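Local coordinates for computationally designed four-helix bundle protein (Synthetic construct, PDB 3U3B), which is of unknown function but folds as a hyperthermostable four-helix bundle whose hydrophobic core was completely redesigned by flexible-backbone computational design, at residues Y7-K10 / V11-L15; K41-R44 / L45-M49; E51-T55 / M56-S60. All coordinates share one frame; numbering follows the deposited sequence. Where two conformers were deposited one is given.

Interaction 1 (Y7-K10 / V11-L15)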
# COMPACT_ATOMS: atom_id res chain seq x y z
N TYR A 7 -13.80 9.49 -14.64
CA TYR A 7 -13.15 8.19 -14.52
C TYR A 7 -11.88 8.25 -13.69
O TYR A 7 -11.68 7.43 -12.79
CB TYR A 7 -12.79 7.65 -15.89
CG TYR A 7 -11.97 6.39 -15.86
CD1 TYR A 7 -12.55 5.16 -15.54
CD2 TYR A 7 -10.63 6.41 -16.17
CE1 TYR A 7 -11.80 3.99 -15.53
CE2 TYR A 7 -9.88 5.24 -16.16
CZ TYR A 7 -10.47 4.04 -15.85
OH TYR A 7 -9.72 2.89 -15.85
N ILE A 8 -11.00 9.19 -14.01
CA ILE A 8 -9.77 9.33 -13.25
C ILE A 8 -10.05 9.67 -11.79
O ILE A 8 -9.34 9.20 -10.91
CB ILE A 8 -8.78 10.36 -13.85
CG1 ILE A 8 -9.46 11.70 -14.11
CG2 ILE A 8 -8.19 9.81 -15.12
CD1 ILE A 8 -9.37 12.68 -12.95
N LYS A 9 -11.07 10.48 -11.53
CA LYS A 9 -11.42 10.83 -10.15
C LYS A 9 -11.90 9.59 -9.36
O LYS A 9 -11.51 9.37 -8.20
CB LYS A 9 -12.50 11.90 -10.14
CG LYS A 9 -12.89 12.36 -8.74
CD LYS A 9 -14.17 13.19 -8.76
CE LYS A 9 -14.56 13.68 -7.36
NZ LYS A 9 -13.58 14.66 -6.82
N LYS A 10 -12.75 8.79 -10.01
CA LYS A 10 -13.23 7.52 -9.47
C LYS A 10 -12.08 6.53 -9.18
O LYS A 10 -12.06 5.83 -8.15
CB LYS A 10 -14.24 6.92 -10.47
CG LYS A 10 -15.03 5.71 -9.97
CD LYS A 10 -16.49 6.05 -9.57
CE LYS A 10 -17.25 4.80 -9.11
NZ LYS A 10 -17.07 3.66 -10.08
N VAL A 11 -11.09 6.48 -10.07
CA VAL A 11 -9.97 5.57 -9.89
C VAL A 11 -9.04 6.02 -8.76
O VAL A 11 -8.61 5.19 -7.95
CB VAL A 11 -9.17 5.41 -11.18
CG1 VAL A 11 -7.84 4.71 -10.94
CG2 VAL A 11 -9.99 4.64 -12.19
N THR A 12 -8.77 7.32 -8.67
CA THR A 12 -7.92 7.84 -7.62
C THR A 12 -8.60 7.79 -6.26
O THR A 12 -7.94 7.62 -5.23
CB THR A 12 -7.39 9.28 -7.91
OG1 THR A 12 -8.47 10.18 -8.13
CG2 THR A 12 -6.46 9.27 -9.13
N ASP A 13 -9.92 7.95 -6.23
CA ASP A 13 -10.67 7.81 -4.99
C ASP A 13 -10.63 6.36 -4.50
O ASP A 13 -10.58 6.10 -3.30
CB ASP A 13 -12.11 8.26 -5.17
CG ASP A 13 -12.27 9.78 -5.18
OD1 ASP A 13 -11.29 10.49 -4.87
OD2 ASP A 13 -13.38 10.25 -5.48
N GLU A 14 -10.65 5.42 -5.43
CA GLU A 14 -10.58 4.00 -5.10
C GLU A 14 -9.22 3.67 -4.50
O GLU A 14 -9.12 2.90 -3.53
CB GLU A 14 -10.84 3.19 -6.36
CG GLU A 14 -10.74 1.70 -6.23
CD GLU A 14 -10.86 1.03 -7.59
OE1 GLU A 14 -10.62 1.71 -8.60
OE2 GLU A 14 -11.21 -0.17 -7.65
N LEU A 15 -8.17 4.28 -5.05
CA LEU A 15 -6.82 4.05 -4.58
C LEU A 15 -6.63 4.64 -3.18
O LEU A 15 -5.97 4.04 -2.31
CB LEU A 15 -5.79 4.63 -5.53
CG LEU A 15 -5.53 3.82 -6.80
CD1 LEU A 15 -4.69 4.64 -7.82
CD2 LEU A 15 -4.88 2.48 -6.50
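Methyl CG2 of V11 sits over one face of the Y7 ring, 3.9 Å from the ring centroid and displaced toward the rim, a CH-pi contact one helical turn apart. Its nearest ring atom is Y7 CZ, at 3.7 Å. A chi1 of 173° sets CG opposite the backbone N and holds the ring beside the helix, where V11 CG2, turned back toward the previous turn, meets its face. The same methyl rests 3.3 Å from Y7 O, the carbonyl that takes the V11 N-H in a bond of 2.9 Å. V11 is buried because its other side faces helix 36-56: both Y7 and V11 touch M56, and V11 also touches I52. In this four-helix bundle the pair lies where helix 3-30 meets helix 36-56, V11 buried and Y7 toward the exposed edge. A quarter-turn round the helix, T12 OG1 lies 3.1 Å from both I8 O and K9 O, and its single proton could go to either carbonyl. A chi1 of 57° brings the hydroxyl back over the preceding turn between these two acceptors. On the solvent side K9 and D13 run across each other at an angle, K9 CG passing 3.9 Å from D13 OD2. Their charged ends stop short of a salt bridge, with K9 NZ 4.6 Å from D13 OD2, so any attraction is probably modest.

Interaction 2 (K41-R44 / L45-M49)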
# COMPACT_ATOMS: atom_id res chain seq x y z
N LYS A 41 -3.59 -9.50 4.87
CA LYS A 41 -4.60 -8.58 4.31
C LYS A 41 -3.92 -7.38 3.66
O LYS A 41 -4.34 -6.92 2.58
CB LYS A 41 -5.54 -8.07 5.41
CG LYS A 41 -6.65 -9.09 5.75
CD LYS A 41 -7.34 -8.81 7.10
CE LYS A 41 -8.14 -10.03 7.61
NZ LYS A 41 -9.03 -10.62 6.56
N ILE A 42 -2.92 -6.86 4.34
CA ILE A 42 -2.14 -5.75 3.83
C ILE A 42 -1.45 -6.08 2.51
O ILE A 42 -1.51 -5.28 1.57
CB ILE A 42 -1.11 -5.27 4.89
CG1 ILE A 42 -1.81 -4.53 6.02
CG2 ILE A 42 -0.02 -4.38 4.27
CD1 ILE A 42 -0.92 -4.39 7.25
N TYR A 43 -0.84 -7.25 2.43
CA TYR A 43 -0.17 -7.64 1.20
C TYR A 43 -1.18 -7.65 0.08
O TYR A 43 -0.90 -7.12 -1.00
CB TYR A 43 0.46 -9.03 1.31
CG TYR A 43 1.25 -9.37 0.08
CD1 TYR A 43 2.60 -9.07 -0.01
CD2 TYR A 43 0.62 -9.91 -1.05
CE1 TYR A 43 3.32 -9.34 -1.13
CE2 TYR A 43 1.35 -10.20 -2.20
CZ TYR A 43 2.69 -9.89 -2.23
OH TYR A 43 3.42 -10.16 -3.34
N ARG A 44 -2.35 -8.26 0.31
CA ARG A 44 -3.37 -8.38 -0.76
C ARG A 44 -3.98 -7.02 -1.18
O ARG A 44 -4.32 -6.83 -2.35
CB ARG A 44 -4.44 -9.44 -0.44
CG ARG A 44 -3.90 -10.89 -0.54
CD ARG A 44 -4.96 -11.97 -0.29
NE ARG A 44 -5.49 -11.88 1.09
CZ ARG A 44 -5.14 -12.66 2.10
NH1 ARG A 44 -4.29 -13.67 1.96
NH2 ARG A 44 -5.70 -12.45 3.28
N LEU A 45 -4.11 -6.08 -0.24
CA LEU A 45 -4.56 -4.74 -0.53
C LEU A 45 -3.55 -4.02 -1.41
O LEU A 45 -3.93 -3.40 -2.43
CB LEU A 45 -4.80 -3.94 0.76
CG LEU A 45 -6.08 -4.30 1.51
CD1 LEU A 45 -6.03 -3.76 2.94
CD2 LEU A 45 -7.33 -3.79 0.78
N VAL A 46 -2.27 -4.12 -1.05
CA VAL A 46 -1.22 -3.46 -1.82
C VAL A 46 -1.12 -4.06 -3.24
O VAL A 46 -0.90 -3.33 -4.22
CB VAL A 46 0.12 -3.54 -1.08
CG1 VAL A 46 1.26 -2.99 -1.92
CG2 VAL A 46 0.04 -2.78 0.25
N HIS A 47 -1.28 -5.38 -3.35
CA HIS A 47 -1.26 -6.07 -4.64
C HIS A 47 -2.39 -5.57 -5.54
O HIS A 47 -2.23 -5.45 -6.77
CB HIS A 47 -1.40 -7.58 -4.39
CG HIS A 47 -1.10 -8.44 -5.57
ND1 HIS A 47 -2.08 -8.86 -6.45
CD2 HIS A 47 0.06 -8.98 -6.02
CE1 HIS A 47 -1.53 -9.60 -7.40
NE2 HIS A 47 -0.24 -9.69 -7.15
N THR A 48 -3.54 -5.32 -4.93
CA THR A 48 -4.71 -4.78 -5.61
C THR A 48 -4.42 -3.36 -6.15
O THR A 48 -4.72 -3.03 -7.30
CB THR A 48 -5.92 -4.77 -4.66
OG1 THR A 48 -6.26 -6.13 -4.32
CG2 THR A 48 -7.12 -4.12 -5.29
N MET A 49 -3.83 -2.53 -5.31
CA MET A 49 -3.43 -1.18 -5.71
C MET A 49 -2.42 -1.18 -6.85
O MET A 49 -2.50 -0.36 -7.76
CB MET A 49 -2.82 -0.46 -4.52
CG MET A 49 -3.78 -0.21 -3.40
SD MET A 49 -3.05 0.97 -2.21
CE MET A 49 -1.88 -0.03 -1.31
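L45 folds back over the carbonyl of K41, one turn earlier on the same helix. Its CB starts 3.5 Å from K41 O, and CG comes nearer still, to 3.3 Å. A chi1 of -75° is responsible: it swings CG to the side of the backbone N, so that the branch point hangs above the preceding turn. From there CD1 remains beside the same oxygen, 3.6 Å from K41 O. Beyond the helix, the leucine meets V22 of helix 3-30. Its own N-H bonds to the oxygen it covers, L45 N to K41 O spanning 3.0 Å, so that backbone and side chain of one residue both bear on one carbonyl.

The next residues round the helix repeat this four-residue spacing on other faces. I42 and V46 bring their CG2 methyls within 4.3 Å of each other, a light apolar touch, and V46 continues onto M69 of helix 59-76. The Y43 and H47 rings meet at 4.2 Å through Y43 CE2 and H47 CD2, at an oblique inclination; both also touch M69, which packs against this flank of the four-helix bundle.

T48 supplies the side-chain polar bond. With chi1 at -64°, its hydroxyl turns beside its own backbone N and back toward R44, where T48 OG1 donates to R44 O over 2.9 Å. T48 N donates to that oxygen as well, from the other face of the carbonyl plane. R44 O is thus gripped by two donors of one residue, which satisfies the threonine hydroxyl within its own helix and should restrict its rotation.

Interaction 3 (E51-T55 / M56-S60)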
# COMPACT_ATOMS: atom_id res chain seq x y z
N GLU A 51 -1.94 -3.49 -9.17
CA GLU A 51 -2.68 -3.84 -10.40
C GLU A 51 -3.33 -2.58 -11.00
O GLU A 51 -3.21 -2.31 -12.20
CB GLU A 51 -3.75 -4.89 -10.10
CG GLU A 51 -4.63 -5.21 -11.32
CD GLU A 51 -5.75 -6.18 -11.03
OE1 GLU A 51 -5.99 -6.54 -9.85
OE2 GLU A 51 -6.42 -6.59 -12.01
N ILE A 52 -4.04 -1.81 -10.17
CA ILE A 52 -4.69 -0.59 -10.65
C ILE A 52 -3.68 0.42 -11.21
O ILE A 52 -3.89 0.97 -12.31
CB ILE A 52 -5.53 0.08 -9.54
CG1 ILE A 52 -6.71 -0.82 -9.18
CG2 ILE A 52 -6.01 1.50 -9.96
CD1 ILE A 52 -7.33 -0.48 -7.88
N THR A 53 -2.59 0.66 -10.49
CA THR A 53 -1.61 1.65 -10.94
C THR A 53 -0.95 1.24 -12.25
O THR A 53 -0.62 2.10 -13.08
CB THR A 53 -0.52 1.91 -9.89
OG1 THR A 53 0.11 0.67 -9.54
CG2 THR A 53 -1.12 2.54 -8.70
N GLU A 54 -0.80 -0.07 -12.45
CA GLU A 54 -0.22 -0.55 -13.70
C GLU A 54 -1.19 -0.28 -14.85
O GLU A 54 -0.78 0.12 -15.93
CB GLU A 54 0.09 -2.05 -13.65
CG GLU A 54 1.27 -2.45 -12.78
CD GLU A 54 2.59 -1.79 -13.20
OE1 GLU A 54 2.58 -0.89 -14.06
OE2 GLU A 54 3.65 -2.19 -12.66
N THR A 55 -2.47 -0.53 -14.61
CA THR A 55 -3.47 -0.27 -15.62
C THR A 55 -3.46 1.20 -16.00
O THR A 55 -3.58 1.55 -17.18
CB THR A 55 -4.87 -0.67 -15.11
OG1 THR A 55 -4.88 -2.07 -14.81
CG2 THR A 55 -5.92 -0.38 -16.17
N MET A 56 -3.30 2.07 -15.01
CA MET A 56 -3.40 3.51 -15.22
C MET A 56 -2.12 4.13 -15.77
O MET A 56 -2.15 5.25 -16.29
CB MET A 56 -3.77 4.20 -13.90
CG MET A 56 -5.16 3.87 -13.42
SD MET A 56 -6.41 4.01 -14.72
CE MET A 56 -6.09 5.67 -15.31
N GLY A 57 -1.01 3.41 -15.66
CA GLY A 57 0.27 3.92 -16.14
C GLY A 57 0.92 4.82 -15.09
O GLY A 57 1.80 5.63 -15.40
N PHE A 58 0.48 4.67 -13.84
CA PHE A 58 1.07 5.42 -12.72
C PHE A 58 2.37 4.77 -12.25
O PHE A 58 2.43 4.18 -11.18
CB PHE A 58 0.09 5.49 -11.54
CG PHE A 58 -1.18 6.25 -11.82
CD1 PHE A 58 -1.26 7.16 -12.87
CD2 PHE A 58 -2.28 6.07 -11.02
CE1 PHE A 58 -2.43 7.85 -13.11
CE2 PHE A 58 -3.46 6.77 -11.25
CZ PHE A 58 -3.53 7.66 -12.31
N SER A 59 3.41 4.89 -13.07
CA SER A 59 4.65 4.14 -12.87
C SER A 59 5.41 4.48 -11.59
O SER A 59 6.02 3.61 -10.99
CB SER A 59 5.56 4.38 -14.07
OG SER A 59 5.63 5.77 -14.33
N SER A 60 5.39 5.75 -11.19
CA SER A 60 6.11 6.16 -9.99
C SER A 60 5.46 5.58 -8.74
O SER A 60 6.14 5.27 -7.76
CB SER A 60 6.16 7.68 -9.88
OG SER A 60 4.87 8.20 -9.61
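F58 N reaches back five residues to T53 O, 2.9 Å away, while G57 between them adopts a positive phi of 84°. Glycine suits this left-handed backbone conformation, in which a side chain would crowd the carbonyl oxygen of the residue before. T53 O also receives a weak bond from G57 N, strongly bent, and G57 N makes a second weak one to E54 O at 3.3 Å. The last regular helical bond, M56 N to I52 O, is 3.0 Å long.

Together the reach from F58 N to T53 O and the weaker one from G57 N to E54 O form a Schellman motif, with G57 as its C-prime residue, that closes helix 36-56. F58 then centres an inverse gamma turn and occupies the N-cap position of helix 59-76, so two helices of the bundle are joined by a very short turn.

Side chains pack around this turn. F58 CB approaches T53 CB to 4.0 Å, while M56 CB stands 3.6 Å above the plane of the F58 ring, over its centre. M56 has CG beside its own N (chi1 -67°), from where CG lies 3.4 Å from I52 O and 4.3 Å from I52 CG2. I52 goes on to touch L15 of helix 3-30. The polar ends find partners in K50: T53 OG1 bonds to its carbonyl oxygen, and E54 OE2 forms a salt bridge with its NZ.

In the fold
Along the chain the interactions come in series: interaction 1 on helix 3-30, interaction 2 in the middle of helix 36-56, and interaction 3 at the end of that helix, where the turn leads into helix 59-76. The centres of interactions 1 and 3 lie about 12 Å apart, and the two meet directly, with V11 CG1 3.7 Å from M56 CG and L15 CD2 3.8 Å from I52 CG2. Interaction 2 is about 17 Å from interaction 1, centre to centre, yet L15 still brushes the M49 backbone. Interactions 1 and 3 thus join helices 3-30 and 36-56 on the same side of the chain's centre, while interaction 2 lies nearer the middle of the redesigned bundle.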